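Local coordinates for protein aminofutalosine deaminase (Helicobacter pylori, PDB 7LKK) that catalyses the hydrolytic deamination of aminofutalosine in the menaquinone pathway and probably also converts adenosine to inosine, using an active-site metal ion, at residues A192-Y197 with S219-E224; E158-S163 with P196-K201; Q16-A21 with G38-E43; E43-I48 with A385-F390. One frame throughout, in Å; residues are numbered along the deposited sequence.

Contact 1 (A192-Y197 with S219-E224). With FE (Fe (III) ion), chain E; MCF ((8R)-3-(5-S-methyl-5-thio-beta-D-ribofuranosyl)-3,6,7,8-tetrahydroimidazo[4,5-d][1,3]diazepin-8-ol), chain J.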
loop_
_atom_site.group_PDB
_atom_site.type_symbol
_atom_site.label_atom_id
_atom_site.label_comp_id
_atom_site.label_asym_id
_atom_site.label_seq_id
_atom_site.Cartn_x
_atom_site.Cartn_y
_atom_site.Cartn_z
ATOM N N ALA A 192 13.096 26.099 7.221
ATOM C CA ALA A 192 12.183 25.729 6.152
ATOM C C ALA A 192 11.275 26.896 5.798
ATOM O O ALA A 192 10.819 27.635 6.676
ATOM C CB ALA A 192 11.333 24.511 6.541
ATOM N N VAL A 193 11.033 27.054 4.500
ATOM C CA VAL A 193 9.983 27.918 3.978
ATOM C C VAL A 193 8.811 27.020 3.618
ATOM O O VAL A 193 8.981 26.047 2.874
ATOM C CB VAL A 193 10.470 28.706 2.749
ATOM C CG1 VAL A 193 9.352 29.577 2.196
ATOM C CG2 VAL A 193 11.701 29.539 3.097
ATOM N N HIS A 194 7.627 27.319 4.157
ATOM C CA HIS A 194 6.526 26.365 4.047
ATOM C C HIS A 194 6.171 26.086 2.590
ATOM O O HIS A 194 6.285 24.949 2.119
ATOM C CB HIS A 194 5.294 26.852 4.802
ATOM C CG HIS A 194 4.125 25.929 4.663
ATOM N ND1 HIS A 194 3.064 26.189 3.825
ATOM C CD2 HIS A 194 3.875 24.721 5.222
ATOM C CE1 HIS A 194 2.200 25.193 3.888
ATOM N NE2 HIS A 194 2.668 24.288 4.728
ATOM N N ALA A 195 5.731 27.104 1.862
ATOM C CA ALA A 195 5.192 26.895 0.523
ATOM C C ALA A 195 5.109 28.245 -0.183
ATOM O O ALA A 195 5.144 29.292 0.468
ATOM C CB ALA A 195 3.808 26.228 0.579
ATOM N N PRO A 196 5.009 28.236 -1.518
ATOM C CA PRO A 196 4.835 29.505 -2.244
ATOM C C PRO A 196 3.555 30.247 -1.895
ATOM O O PRO A 196 3.533 31.482 -1.976
ATOM C CB PRO A 196 4.845 29.068 -3.715
ATOM C CG PRO A 196 5.601 27.781 -3.724
ATOM C CD PRO A 196 5.264 27.107 -2.430
ATOM N N TYR A 197 2.485 29.546 -1.517
ATOM C CA TYR A 197 1.213 30.201 -1.233
ATOM C C TYR A 197 1.108 30.718 0.195
ATOM O O TYR A 197 0.163 31.456 0.499
ATOM C CB TYR A 197 0.042 29.242 -1.505
ATOM C CG TYR A 197 0.138 27.918 -0.777
ATOM C CD1 TYR A 197 -0.175 27.818 0.575
ATOM C CD2 TYR A 197 0.539 26.767 -1.443
ATOM C CE1 TYR A 197 -0.085 26.610 1.241
ATOM C CE2 TYR A 197 0.629 25.555 -0.785
ATOM C CZ TYR A 197 0.317 25.482 0.556
ATOM O OH TYR A 197 0.409 24.280 1.215
ATOM N N SER A 219 14.482 23.593 3.406
ATOM C CA SER A 219 13.464 22.673 2.924
ATOM C C SER A 219 12.221 23.483 2.593
ATOM O O SER A 219 11.988 24.546 3.174
ATOM C CB SER A 219 13.147 21.582 3.954
ATOM O OG SER A 219 12.226 20.637 3.436
ATOM N N THR A 220 11.431 22.982 1.649
ATOM C CA THR A 220 10.225 23.687 1.238
ATOM C C THR A 220 9.286 22.718 0.535
ATOM O O THR A 220 9.727 21.750 -0.093
ATOM C CB THR A 220 10.557 24.877 0.325
ATOM O OG1 THR A 220 9.362 25.611 0.030
ATOM C CG2 THR A 220 11.203 24.407 -0.973
ATOM N N HIS A 221 7.985 22.974 0.673
ATOM C CA HIS A 221 6.968 22.280 -0.106
ATOM C C HIS A 221 6.795 23.003 -1.435
ATOM O O HIS A 221 6.653 24.229 -1.463
ATOM C CB HIS A 221 5.638 22.229 0.647
ATOM C CG HIS A 221 5.727 21.573 1.989
ATOM N ND1 HIS A 221 5.852 22.287 3.161
ATOM C CD2 HIS A 221 5.708 20.266 2.345
ATOM C CE1 HIS A 221 5.905 21.450 4.181
ATOM N NE2 HIS A 221 5.819 20.218 3.714
ATOM N N PHE A 222 6.808 22.251 -2.535
ATOM C CA PHE A 222 6.803 22.860 -3.861
ATOM C C PHE A 222 5.818 22.139 -4.768
ATOM O O PHE A 222 5.940 20.929 -4.976
ATOM C CB PHE A 222 8.207 22.837 -4.475
ATOM C CG PHE A 222 8.322 23.638 -5.735
ATOM C CD1 PHE A 222 8.042 24.994 -5.734
ATOM C CD2 PHE A 222 8.702 23.035 -6.923
ATOM C CE1 PHE A 222 8.139 25.735 -6.894
ATOM C CE2 PHE A 222 8.802 23.772 -8.086
ATOM C CZ PHE A 222 8.521 25.123 -8.072
ATOM N N LEU A 223 4.861 22.896 -5.309
ATOM C CA LEU A 223 3.930 22.441 -6.348
ATOM C C LEU A 223 3.338 21.072 -6.010
ATOM O O LEU A 223 3.454 20.095 -6.756
ATOM C CB LEU A 223 4.614 22.450 -7.720
ATOM C CG LEU A 223 5.101 23.845 -8.146
ATOM C CD1 LEU A 223 5.563 23.874 -9.597
ATOM C CD2 LEU A 223 4.022 24.893 -7.916
ATOM N N GLU A 224 2.689 21.029 -4.851
ATOM C CA GLU A 224 2.070 19.828 -4.314
ATOM C C GLU A 224 0.657 19.596 -4.840
ATOM O O GLU A 224 0.123 18.494 -4.681
ATOM C CB GLU A 224 2.055 19.917 -2.784
ATOM C CG GLU A 224 1.613 18.670 -2.053
ATOM C CD GLU A 224 1.640 18.853 -0.553
ATOM O OE1 GLU A 224 1.952 19.974 -0.094
ATOM O OE2 GLU A 224 1.358 17.878 0.169
HETATM FE FE FE E . 5.375 18.175 4.826
HETATM O O8 MCF J . 3.769 18.453 3.736
HETATM C C8 MCF J . 2.502 18.049 4.190
HETATM C C7 MCF J . 1.380 18.456 3.241
HETATM N N6 MCF J . 1.696 19.694 2.573
HETATM C C5 MCF J . 2.135 20.831 3.351
HETATM N N4 MCF J . 2.317 20.861 4.798
HETATM C C10 MCF J . 2.110 19.873 5.887
HETATM C C9 MCF J . 2.209 18.519 5.631
HETATM N N1 MCF J . 1.989 17.879 6.770
HETATM C C2 MCF J . 1.771 18.765 7.741
HETATM N N3 MCF J . 1.857 19.982 7.196
HETATM C C1S MCF J . 1.654 21.238 7.981
HETATM C C2S MCF J . 2.673 22.354 7.653
HETATM O O2S MCF J . 3.821 22.185 8.370
HETATM O O4S MCF J . 0.521 21.758 7.690
HETATM C C4S MCF J . 0.668 23.344 7.982
HETATM C C3S MCF J . 1.936 23.607 8.113
HETATM O O3S MCF J . 2.245 23.874 9.564
HETATM C C5S MCF J . 0.080 24.126 6.820
HETATM S S5S MCF J . -0.578 25.708 7.422
HETATM C C6S MCF J . -0.744 26.855 6.023
#
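The carbonyl oxygen of His194 is gripped by two N-H donors of one residue: the His221 backbone N at 3.0 Å from His194 O, and the imidazole ND1 of His221 at 2.9 Å from the same His194 O. Both come in above the carbonyl plane, and the oxygen lies only 8° out of the imidazole plane. The ring reaches it because CG is anti to the carbonyl carbon (chi1 -58°). NE2 is thereby turned to the iron, and His221 NE2 binds FE at 2.4 Å. The backbone of 192-197 thus acts as a second shell that holds the rotation of a metal ligand and probably its tautomer, with the proton on ND1. His79, His81 and Asp328 belong to the same site, where MCF O8 sits 2.0 Å from FE, consistent with a mimic of the attacking water. One face of the His221 imidazole lies under the inhibitor, MCF C5 standing 3.7 Å above the plane of the His221 ring. His194 NE2 makes a weak hydrogen bond of 3.4 Å to MCF N4, while its ND1 is held by Ser198 OG. Extended beyond CG, Glu224 accepts a nearly straight bond (163°) from MCF N6 to its OE1 at 2.7 Å. Across the strand pair, Thr220 OG1 donates to Val193 O at 2.9 Å and is also hydrogen-bonded to Tyr262 OH. These are neighbouring parallel strands of the amidohydrolase barrel, 187-193 and 218-222, joined through helix 201-213 and flanked by strands 152-159 and 269-275, with helix 259-264 against Val193, Pro196 and Phe222.

Contact 2 (E158-S163 with P196-K201). With MCF ((8R)-3-(5-S-methyl-5-thio-beta-D-ribofuranosyl)-3,6,7,8-tetrahydroimidazo[4,5-d][1,3]diazepin-8-ol), chain J.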
loop_
_atom_site.group_PDB
_atom_site.type_symbol
_atom_site.label_atom_id
_atom_site.label_comp_id
_atom_site.label_asym_id
_atom_site.label_seq_id
_atom_site.Cartn_x
_atom_site.Cartn_y
_atom_site.Cartn_z
ATOM N N GLU A 158 10.191 25.618 10.504
ATOM C CA GLU A 158 9.461 25.995 9.302
ATOM C C GLU A 158 8.728 27.311 9.519
ATOM O O GLU A 158 7.977 27.459 10.490
ATOM C CB GLU A 158 8.468 24.901 8.912
ATOM C CG GLU A 158 7.564 25.271 7.758
ATOM C CD GLU A 158 6.578 24.170 7.434
ATOM O OE1 GLU A 158 5.650 23.950 8.238
ATOM O OE2 GLU A 158 6.736 23.521 6.378
ATOM N N PHE A 159 8.932 28.252 8.603
ATOM C CA PHE A 159 8.326 29.570 8.704
ATOM C C PHE A 159 7.007 29.609 7.944
ATOM O O PHE A 159 6.916 29.124 6.811
ATOM C CB PHE A 159 9.276 30.642 8.170
ATOM C CG PHE A 159 8.716 32.028 8.251
ATOM C CD1 PHE A 159 8.786 32.745 9.432
ATOM C CD2 PHE A 159 8.106 32.610 7.153
ATOM C CE1 PHE A 159 8.264 34.018 9.516
ATOM C CE2 PHE A 159 7.579 33.881 7.231
ATOM C CZ PHE A 159 7.660 34.585 8.414
ATOM N N LEU A 160 5.989 30.191 8.574
ATOM C CA LEU A 160 4.692 30.447 7.964
ATOM C C LEU A 160 4.389 31.936 8.062
ATOM O O LEU A 160 4.617 32.549 9.107
ATOM C CB LEU A 160 3.573 29.650 8.659
ATOM C CG LEU A 160 3.327 28.170 8.348
ATOM C CD1 LEU A 160 2.691 28.022 6.976
ATOM C CD2 LEU A 160 4.584 27.325 8.461
ATOM N N GLY A 161 3.878 32.517 6.978
ATOM C CA GLY A 161 3.506 33.922 7.015
ATOM C C GLY A 161 3.359 34.586 5.662
ATOM O O GLY A 161 4.351 34.811 4.963
ATOM N N SER A 162 2.126 34.921 5.285
ATOM C CA SER A 162 1.836 35.499 3.978
ATOM C C SER A 162 1.754 37.020 3.997
ATOM O O SER A 162 1.500 37.625 2.951
ATOM C CB SER A 162 0.529 34.920 3.429
ATOM O OG SER A 162 -0.413 34.729 4.469
ATOM N N SER A 163 1.964 37.651 5.148
ATOM C CA SER A 163 1.959 39.104 5.259
ATOM C C SER A 163 3.202 39.537 6.020
ATOM O O SER A 163 3.449 39.057 7.132
ATOM C CB SER A 163 0.690 39.605 5.958
ATOM O OG SER A 163 0.757 39.395 7.356
ATOM N N PRO A 196 5.009 28.236 -1.518
ATOM C CA PRO A 196 4.835 29.505 -2.244
ATOM C C PRO A 196 3.555 30.247 -1.895
ATOM O O PRO A 196 3.533 31.482 -1.976
ATOM C CB PRO A 196 4.845 29.068 -3.715
ATOM C CG PRO A 196 5.601 27.781 -3.724
ATOM C CD PRO A 196 5.264 27.107 -2.430
ATOM N N TYR A 197 2.485 29.546 -1.517
ATOM C CA TYR A 197 1.213 30.201 -1.233
ATOM C C TYR A 197 1.108 30.718 0.195
ATOM O O TYR A 197 0.163 31.456 0.499
ATOM C CB TYR A 197 0.042 29.242 -1.505
ATOM C CG TYR A 197 0.138 27.918 -0.777
ATOM C CD1 TYR A 197 -0.175 27.818 0.575
ATOM C CD2 TYR A 197 0.539 26.767 -1.443
ATOM C CE1 TYR A 197 -0.085 26.610 1.241
ATOM C CE2 TYR A 197 0.629 25.555 -0.785
ATOM C CZ TYR A 197 0.317 25.482 0.556
ATOM O OH TYR A 197 0.409 24.280 1.215
ATOM N N SER A 198 2.040 30.353 1.074
ATOM C CA SER A 198 1.915 30.654 2.491
ATOM C C SER A 198 3.009 31.556 3.046
ATOM O O SER A 198 2.904 31.968 4.206
ATOM C CB SER A 198 1.890 29.355 3.312
ATOM O OG SER A 198 3.096 28.632 3.149
ATOM N N VAL A 199 4.049 31.870 2.274
ATOM C CA VAL A 199 5.161 32.683 2.758
ATOM C C VAL A 199 5.363 33.854 1.808
ATOM O O VAL A 199 5.638 33.653 0.619
ATOM C CB VAL A 199 6.462 31.875 2.898
ATOM C CG1 VAL A 199 7.594 32.786 3.337
ATOM C CG2 VAL A 199 6.278 30.744 3.896
ATOM N N GLN A 200 5.218 35.071 2.329
ATOM C CA GLN A 200 5.486 36.268 1.545
ATOM C C GLN A 200 6.956 36.303 1.127
ATOM O O GLN A 200 7.835 35.797 1.829
ATOM C CB GLN A 200 5.114 37.514 2.354
ATOM C CG GLN A 200 5.107 38.809 1.560
ATOM C CD GLN A 200 6.447 39.510 1.600
ATOM O OE1 GLN A 200 7.234 39.310 2.525
ATOM N NE2 GLN A 200 6.721 40.325 0.589
ATOM N N LYS A 201 7.212 36.901 -0.039
ATOM C CA LYS A 201 8.517 36.768 -0.683
ATOM C C LYS A 201 9.641 37.313 0.193
ATOM O O LYS A 201 10.667 36.652 0.390
ATOM C CB LYS A 201 8.507 37.473 -2.040
ATOM C CG LYS A 201 9.808 37.332 -2.824
ATOM C CD LYS A 201 9.635 37.788 -4.264
ATOM C CE LYS A 201 10.807 37.349 -5.134
ATOM N NZ LYS A 201 12.104 37.415 -4.409
HETATM O O8 MCF J . 3.769 18.453 3.736
HETATM C C8 MCF J . 2.502 18.049 4.190
HETATM C C7 MCF J . 1.380 18.456 3.241
HETATM N N6 MCF J . 1.696 19.694 2.573
HETATM C C5 MCF J . 2.135 20.831 3.351
HETATM N N4 MCF J . 2.317 20.861 4.798
HETATM C C10 MCF J . 2.110 19.873 5.887
HETATM C C9 MCF J . 2.209 18.519 5.631
HETATM N N1 MCF J . 1.989 17.879 6.770
HETATM C C2 MCF J . 1.771 18.765 7.741
HETATM N N3 MCF J . 1.857 19.982 7.196
HETATM C C1S MCF J . 1.654 21.238 7.981
HETATM C C2S MCF J . 2.673 22.354 7.653
HETATM O O2S MCF J . 3.821 22.185 8.370
HETATM O O4S MCF J . 0.521 21.758 7.690
HETATM C C4S MCF J . 0.668 23.344 7.982
HETATM C C3S MCF J . 1.936 23.607 8.113
HETATM O O3S MCF J . 2.245 23.874 9.564
HETATM C C5S MCF J . 0.080 24.126 6.820
HETATM S S5S MCF J . -0.578 25.708 7.422
HETATM C C6S MCF J . -0.744 26.855 6.023
HETATM O O HOH W 1 0.339 31.894 5.380
#
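Two backbone hydrogen bonds join the segments. Gly161 N donates to Ser198 O at 3.0 Å, and Gln200 N returns a straighter bond (163°) to Gly161 O at 2.8 Å, on a lone pair. The two bonds straddle Val199, whose CA adds a C-H...O contact to Gly161 O, so Gly161 and Val199 form a single bridge. A water donates to Ser198 O at 2.8 Å and to Ser162 OG, a hydroxyl also bonded to Glu249. In the barrel, the segments hold the end of strand 152-159 and the loops that follow strands 152-159 and 187-193, on the rim where amidohydrolases place their active site; Gln200 is the N-cap of helix 201-213, its OE1 hydrogen-bonded to Met203 N and its NE2 to Asp202. The apolar pair is Val199 CG1, anti to the backbone N, at the edge of the Phe159 ring, 3.9 Å from Phe159 CD2. Val199 CG2 packs against the backbone carbonyl, 3.4 Å from Phe159 O. Toward the inhibitor, Leu160 CD1 lies 3.8 Å from the methylthio carbon MCF C6S and also touches Ser198 OG, the hydroxyl bonded to His194. Ligand recognition is polar at Glu158, where the ribose hydroxyl MCF O2S donates a short 2.5 Å bond to Glu158 OE1.

Contact 3 (Q16-A21 with G38-E43)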
loop_
_atom_site.group_PDB
_atom_site.type_symbol
_atom_site.label_atom_id
_atom_site.label_comp_id
_atom_site.label_asym_id
_atom_site.label_seq_id
_atom_site.Cartn_x
_atom_site.Cartn_y
_atom_site.Cartn_z
ATOM N N GLN A 16 35.437 -2.185 18.942
ATOM C CA GLN A 16 35.031 -2.647 17.624
ATOM C C GLN A 16 34.377 -4.020 17.715
ATOM O O GLN A 16 34.672 -4.815 18.611
ATOM C CB GLN A 16 36.232 -2.705 16.678
ATOM C CG GLN A 16 36.783 -1.345 16.283
ATOM C CD GLN A 16 37.991 -1.449 15.373
ATOM O OE1 GLN A 16 38.419 -2.547 15.017
ATOM N NE2 GLN A 16 38.549 -0.306 14.993
ATOM N N GLU A 17 33.467 -4.285 16.780
ATOM C CA GLU A 17 32.819 -5.583 16.679
ATOM C C GLU A 17 32.538 -5.873 15.213
ATOM O O GLU A 17 32.708 -5.015 14.343
ATOM C CB GLU A 17 31.530 -5.643 17.511
ATOM C CG GLU A 17 30.537 -4.541 17.199
ATOM C CD GLU A 17 29.263 -4.649 18.020
ATOM O OE1 GLU A 17 28.775 -5.781 18.223
ATOM O OE2 GLU A 17 28.752 -3.600 18.463
ATOM N N ILE A 18 32.110 -7.104 14.945
ATOM C CA ILE A 18 31.803 -7.568 13.598
ATOM C C ILE A 18 30.373 -8.084 13.585
ATOM O O ILE A 18 29.970 -8.825 14.489
ATOM C CB ILE A 18 32.779 -8.669 13.136
ATOM C CG1 ILE A 18 34.231 -8.223 13.325
ATOM C CG2 ILE A 18 32.522 -9.046 11.682
ATOM C CD1 ILE A 18 35.250 -9.287 12.952
ATOM N N ILE A 19 29.606 -7.685 12.574
ATOM C CA ILE A 19 28.287 -8.254 12.322
ATOM C C ILE A 19 28.194 -8.617 10.849
ATOM O O ILE A 19 28.671 -7.877 9.981
ATOM C CB ILE A 19 27.135 -7.304 12.724
ATOM C CG1 ILE A 19 27.241 -5.963 11.997
ATOM C CG2 ILE A 19 27.093 -7.114 14.235
ATOM C CD1 ILE A 19 26.014 -5.086 12.167
ATOM N N GLY A 20 27.589 -9.774 10.567
ATOM C CA GLY A 20 27.406 -10.218 9.208
ATOM C C GLY A 20 26.005 -10.790 9.013
ATOM O O GLY A 20 25.297 -11.077 9.977
ATOM N N ALA A 21 25.636 -10.934 7.748
ATOM C CA ALA A 21 24.329 -11.475 7.404
ATOM C C ALA A 21 24.422 -12.167 6.054
ATOM O O ALA A 21 25.365 -11.949 5.288
ATOM C CB ALA A 21 23.253 -10.379 7.382
ATOM N N GLY A 38 30.247 -9.080 5.933
ATOM C CA GLY A 38 30.276 -8.593 7.293
ATOM C C GLY A 38 30.864 -7.193 7.349
ATOM O O GLY A 38 31.430 -6.699 6.373
ATOM N N VAL A 39 30.700 -6.565 8.509
ATOM C CA VAL A 39 31.137 -5.189 8.726
ATOM C C VAL A 39 31.822 -5.099 10.083
ATOM O O VAL A 39 31.269 -5.546 11.093
ATOM C CB VAL A 39 29.961 -4.193 8.662
ATOM C CG1 VAL A 39 30.431 -2.792 9.028
ATOM C CG2 VAL A 39 29.321 -4.200 7.280
ATOM N N VAL A 40 33.026 -4.532 10.105
ATOM C CA VAL A 40 33.704 -4.163 11.342
ATOM C C VAL A 40 33.408 -2.697 11.610
ATOM O O VAL A 40 33.535 -1.857 10.710
ATOM C CB VAL A 40 35.221 -4.405 11.253
ATOM C CG1 VAL A 40 35.891 -4.054 12.574
ATOM C CG2 VAL A 40 35.510 -5.843 10.878
ATOM N N PHE A 41 33.010 -2.382 12.839
ATOM C CA PHE A 41 32.630 -1.014 13.150
ATOM C C PHE A 41 32.843 -0.726 14.627
ATOM O O PHE A 41 32.674 -1.601 15.480
ATOM C CB PHE A 41 31.166 -0.739 12.772
ATOM C CG PHE A 41 30.167 -1.561 13.546
ATOM C CD1 PHE A 41 29.879 -2.865 13.172
ATOM C CD2 PHE A 41 29.504 -1.024 14.638
ATOM C CE1 PHE A 41 28.959 -3.618 13.880
ATOM C CE2 PHE A 41 28.581 -1.772 15.349
ATOM C CZ PHE A 41 28.307 -3.069 14.967
ATOM N N ASP A 42 33.233 0.517 14.912
ATOM C CA ASP A 42 33.119 1.069 16.254
ATOM C C ASP A 42 31.995 2.097 16.215
ATOM O O ASP A 42 30.827 1.727 16.064
ATOM C CB ASP A 42 34.442 1.690 16.719
ATOM C CG ASP A 42 35.196 2.380 15.595
ATOM O OD1 ASP A 42 34.558 3.090 14.792
ATOM O OD2 ASP A 42 36.432 2.213 15.517
ATOM N N GLU A 43 32.329 3.385 16.301
ATOM C CA GLU A 43 31.342 4.416 16.008
ATOM C C GLU A 43 31.187 4.643 14.511
ATOM O O GLU A 43 30.128 5.104 14.069
ATOM C CB GLU A 43 31.715 5.730 16.698
ATOM C CG GLU A 43 31.497 5.721 18.204
ATOM C CD GLU A 43 32.759 5.389 18.976
ATOM O OE1 GLU A 43 33.769 5.027 18.336
ATOM O OE2 GLU A 43 32.740 5.482 20.220
#
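The Phe41 ring is the centre of the side-chain contact. Glu17 CG lies over one of its faces, a CH-pi contact 3.9 Å from the Phe41 ring centroid and 28° off the normal, and the Glu17 carboxylate runs on beside it, tilted 22° to the ring. Ile19 crosses at about a right angle, its CG1 3.5 Å from Phe41 CE1. The ring is brought over the neighbouring strand by its first torsion (chi1 64°), with CG between the backbone N and carbonyl carbon; Glu17 CG and Ile19 CG1 take the same crowded position. Beneath them, the antiparallel strands 17-21 and 37-41 are tied by two hydrogen-bonded pairs, Glu17 with Phe41 and Ile19 with Val39, the shortest bond being Val39 N to Ile19 O at 2.8 Å. They are the middle strands of a four-stranded mixed sheet beside the barrel. On its other face Ile18 CG1 meets Val40 CG2 at 3.6 Å, both residues touched by Leu54 of helix 51-57. At the end of the pair a weak bond links Gln16 NE2 to Asp42 OD2 at 3.3 Å, while Asp42 OD1 is steadied by Lys44 N. Farther out, Phe416 meets Phe41 edge-to-face, and Leu71 of strand 69-80 packs on Ile19 and Val39.

Contact 4 (E43-I48 with A385-F390)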
loop_
_atom_site.group_PDB
_atom_site.type_symbol
_atom_site.label_atom_id
_atom_site.label_comp_id
_atom_site.label_asym_id
_atom_site.label_seq_id
_atom_site.Cartn_x
_atom_site.Cartn_y
_atom_site.Cartn_z
ATOM N N GLU A 43 32.329 3.385 16.301
ATOM C CA GLU A 43 31.342 4.416 16.008
ATOM C C GLU A 43 31.187 4.643 14.511
ATOM O O GLU A 43 30.128 5.104 14.069
ATOM C CB GLU A 43 31.715 5.730 16.698
ATOM C CG GLU A 43 31.497 5.721 18.204
ATOM C CD GLU A 43 32.759 5.389 18.976
ATOM O OE1 GLU A 43 33.769 5.027 18.336
ATOM O OE2 GLU A 43 32.740 5.482 20.220
ATOM N N LYS A 44 32.213 4.324 13.728
ATOM C CA LYS A 44 32.171 4.415 12.279
ATOM C C LYS A 44 32.376 3.028 11.689
ATOM O O LYS A 44 32.836 2.105 12.367
ATOM C CB LYS A 44 33.245 5.372 11.742
ATOM C CG LYS A 44 33.251 6.752 12.387
ATOM C CD LYS A 44 32.024 7.553 11.990
ATOM C CE LYS A 44 32.245 9.044 12.211
ATOM N NZ LYS A 44 31.884 9.461 13.593
ATOM N N ILE A 45 32.037 2.892 10.408
ATOM C CA ILE A 45 32.331 1.664 9.678
ATOM C C ILE A 45 33.828 1.604 9.414
ATOM O O ILE A 45 34.400 2.519 8.807
ATOM C CB ILE A 45 31.530 1.594 8.374
ATOM C CG1 ILE A 45 30.032 1.533 8.676
ATOM C CG2 ILE A 45 31.966 0.388 7.548
ATOM C CD1 ILE A 45 29.156 1.814 7.478
ATOM N N VAL A 46 34.470 0.534 9.869
ATOM C CA VAL A 46 35.921 0.400 9.797
ATOM C C VAL A 46 36.354 -0.429 8.594
ATOM O O VAL A 46 37.259 -0.038 7.857
ATOM C CB VAL A 46 36.468 -0.198 11.114
ATOM C CG1 VAL A 46 37.934 -0.548 10.969
ATOM C CG2 VAL A 46 36.264 0.779 12.263
ATOM N N GLU A 47 35.707 -1.571 8.371
ATOM C CA GLU A 47 36.113 -2.471 7.301
ATOM C C GLU A 47 34.925 -3.316 6.865
ATOM O O GLU A 47 34.075 -3.688 7.678
ATOM C CB GLU A 47 37.274 -3.371 7.744
ATOM C CG GLU A 47 37.914 -4.166 6.618
ATOM C CD GLU A 47 39.193 -4.858 7.046
ATOM O OE1 GLU A 47 39.901 -4.314 7.921
ATOM O OE2 GLU A 47 39.493 -5.942 6.505
ATOM N N ILE A 48 34.881 -3.615 5.568
ATOM C CA ILE A 48 33.854 -4.459 4.971
ATOM C C ILE A 48 34.539 -5.624 4.269
ATOM O O ILE A 48 35.626 -5.465 3.703
ATOM C CB ILE A 48 32.970 -3.668 3.983
ATOM C CG1 ILE A 48 32.421 -2.407 4.651
ATOM C CG2 ILE A 48 31.826 -4.530 3.463
ATOM C CD1 ILE A 48 32.015 -1.330 3.671
ATOM N N ALA A 385 28.308 4.210 11.785
ATOM C CA ALA A 385 27.831 2.846 12.010
ATOM C C ALA A 385 26.343 2.850 12.375
ATOM O O ALA A 385 25.931 2.456 13.465
ATOM C CB ALA A 385 28.667 2.167 13.088
ATOM N N ASP A 386 25.535 3.333 11.434
ATOM C CA ASP A 386 24.078 3.312 11.546
ATOM C C ASP A 386 23.591 2.121 10.727
ATOM O O ASP A 386 23.484 2.198 9.501
ATOM C CB ASP A 386 23.473 4.625 11.060
ATOM C CG ASP A 386 23.925 5.823 11.884
ATOM O OD1 ASP A 386 24.334 5.639 13.052
ATOM O OD2 ASP A 386 23.872 6.954 11.360
ATOM N N LEU A 387 23.296 1.013 11.404
ATOM C CA LEU A 387 23.094 -0.262 10.732
ATOM C C LEU A 387 21.832 -0.947 11.232
ATOM O O LEU A 387 21.555 -0.964 12.436
ATOM C CB LEU A 387 24.304 -1.183 10.942
ATOM C CG LEU A 387 25.642 -0.615 10.459
ATOM C CD1 LEU A 387 26.812 -1.437 10.980
ATOM C CD2 LEU A 387 25.669 -0.537 8.940
ATOM N N SER A 388 21.083 -1.529 10.298
ATOM C CA SER A 388 19.886 -2.302 10.597
ATOM C C SER A 388 20.093 -3.753 10.189
ATOM O O SER A 388 20.757 -4.037 9.187
ATOM C CB SER A 388 18.663 -1.739 9.864
ATOM O OG SER A 388 18.306 -0.455 10.342
ATOM N N VAL A 389 19.524 -4.667 10.971
ATOM C CA VAL A 389 19.457 -6.083 10.627
ATOM C C VAL A 389 17.997 -6.513 10.670
ATOM O O VAL A 389 17.318 -6.318 11.686
ATOM C CB VAL A 389 20.308 -6.945 11.580
ATOM C CG1 VAL A 389 20.149 -8.422 11.247
ATOM C CG2 VAL A 389 21.773 -6.529 11.515
ATOM N N PHE A 390 17.514 -7.086 9.567
ATOM C CA PHE A 390 16.155 -7.602 9.459
ATOM C C PHE A 390 16.216 -9.105 9.232
ATOM O O PHE A 390 16.890 -9.565 8.306
ATOM C CB PHE A 390 15.392 -6.938 8.306
ATOM C CG PHE A 390 14.999 -5.509 8.570
ATOM C CD1 PHE A 390 15.901 -4.478 8.368
ATOM C CD2 PHE A 390 13.720 -5.199 9.002
ATOM C CE1 PHE A 390 15.540 -3.162 8.604
ATOM C CE2 PHE A 390 13.349 -3.887 9.238
ATOM C CZ PHE A 390 14.261 -2.867 9.039
#
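Ile45 can be followed outward from CB, which stands 5.3 Å from Ala385 CA, too far for direct contact. From there Ile45 CG2 turns to the preceding strand and lies against Val39. The other branch leads to the segment 385-390: CG1, beside the backbone N (chi1 -64°), passes 4.2 Å from Ala385 CA, and an extended second torsion (chi2 165°) carries the tip on, until Ile45 CD1 reaches Leu387 CD2 at a loose 4.5 Å. The polar tie is one backbone bond, Ala385 N to Glu43 O at 3.1 Å, straight at the hydrogen (161°) though the donor stands above the carbonyl plane. The methyl of the same residue lies against that oxygen, with Ala385 CB 3.4 Å from Glu43 O, and it also packs on the Phe41 ring. So the turn at Glu43 is pinned to Ala385, two residues before strand 387-391; between the segments the rest of the contact is apolar, while the Ile45 backbone is hydrogen-bonded to Asn382 and Lys383. A classic beta bulge follows, with Val46 and Glu47 both facing Val40. The site joins the small four-stranded sheet, where strand 45-50 pairs antiparallel with strand 37-41, to strand 387-391, itself paired antiparallel with strands 69-80 and 414-417.

In the fold
The four contacts form two pairs on opposite sides of the chain's centre. Contacts 3 and 4, with centres 6 Å apart, share Glu43 and neighbouring strands 37-41 and 45-50 of the small sheet. Contacts 1 and 2, with centres 9 Å apart, share Pro196 and Tyr197, lie on adjoining barrel strands 152-159 and 187-193, and both touch the inhibitor. About 34 Å separates the centres of contacts 1 and 4. Along the chain contact 3 closes first; contact 4 then joins segments whose nearest ends are 337 positions apart, and the sequence between them contains contacts 2 and 1. The early strands and the returning C-terminal strand thus meet far from the metal-bearing end of the barrel.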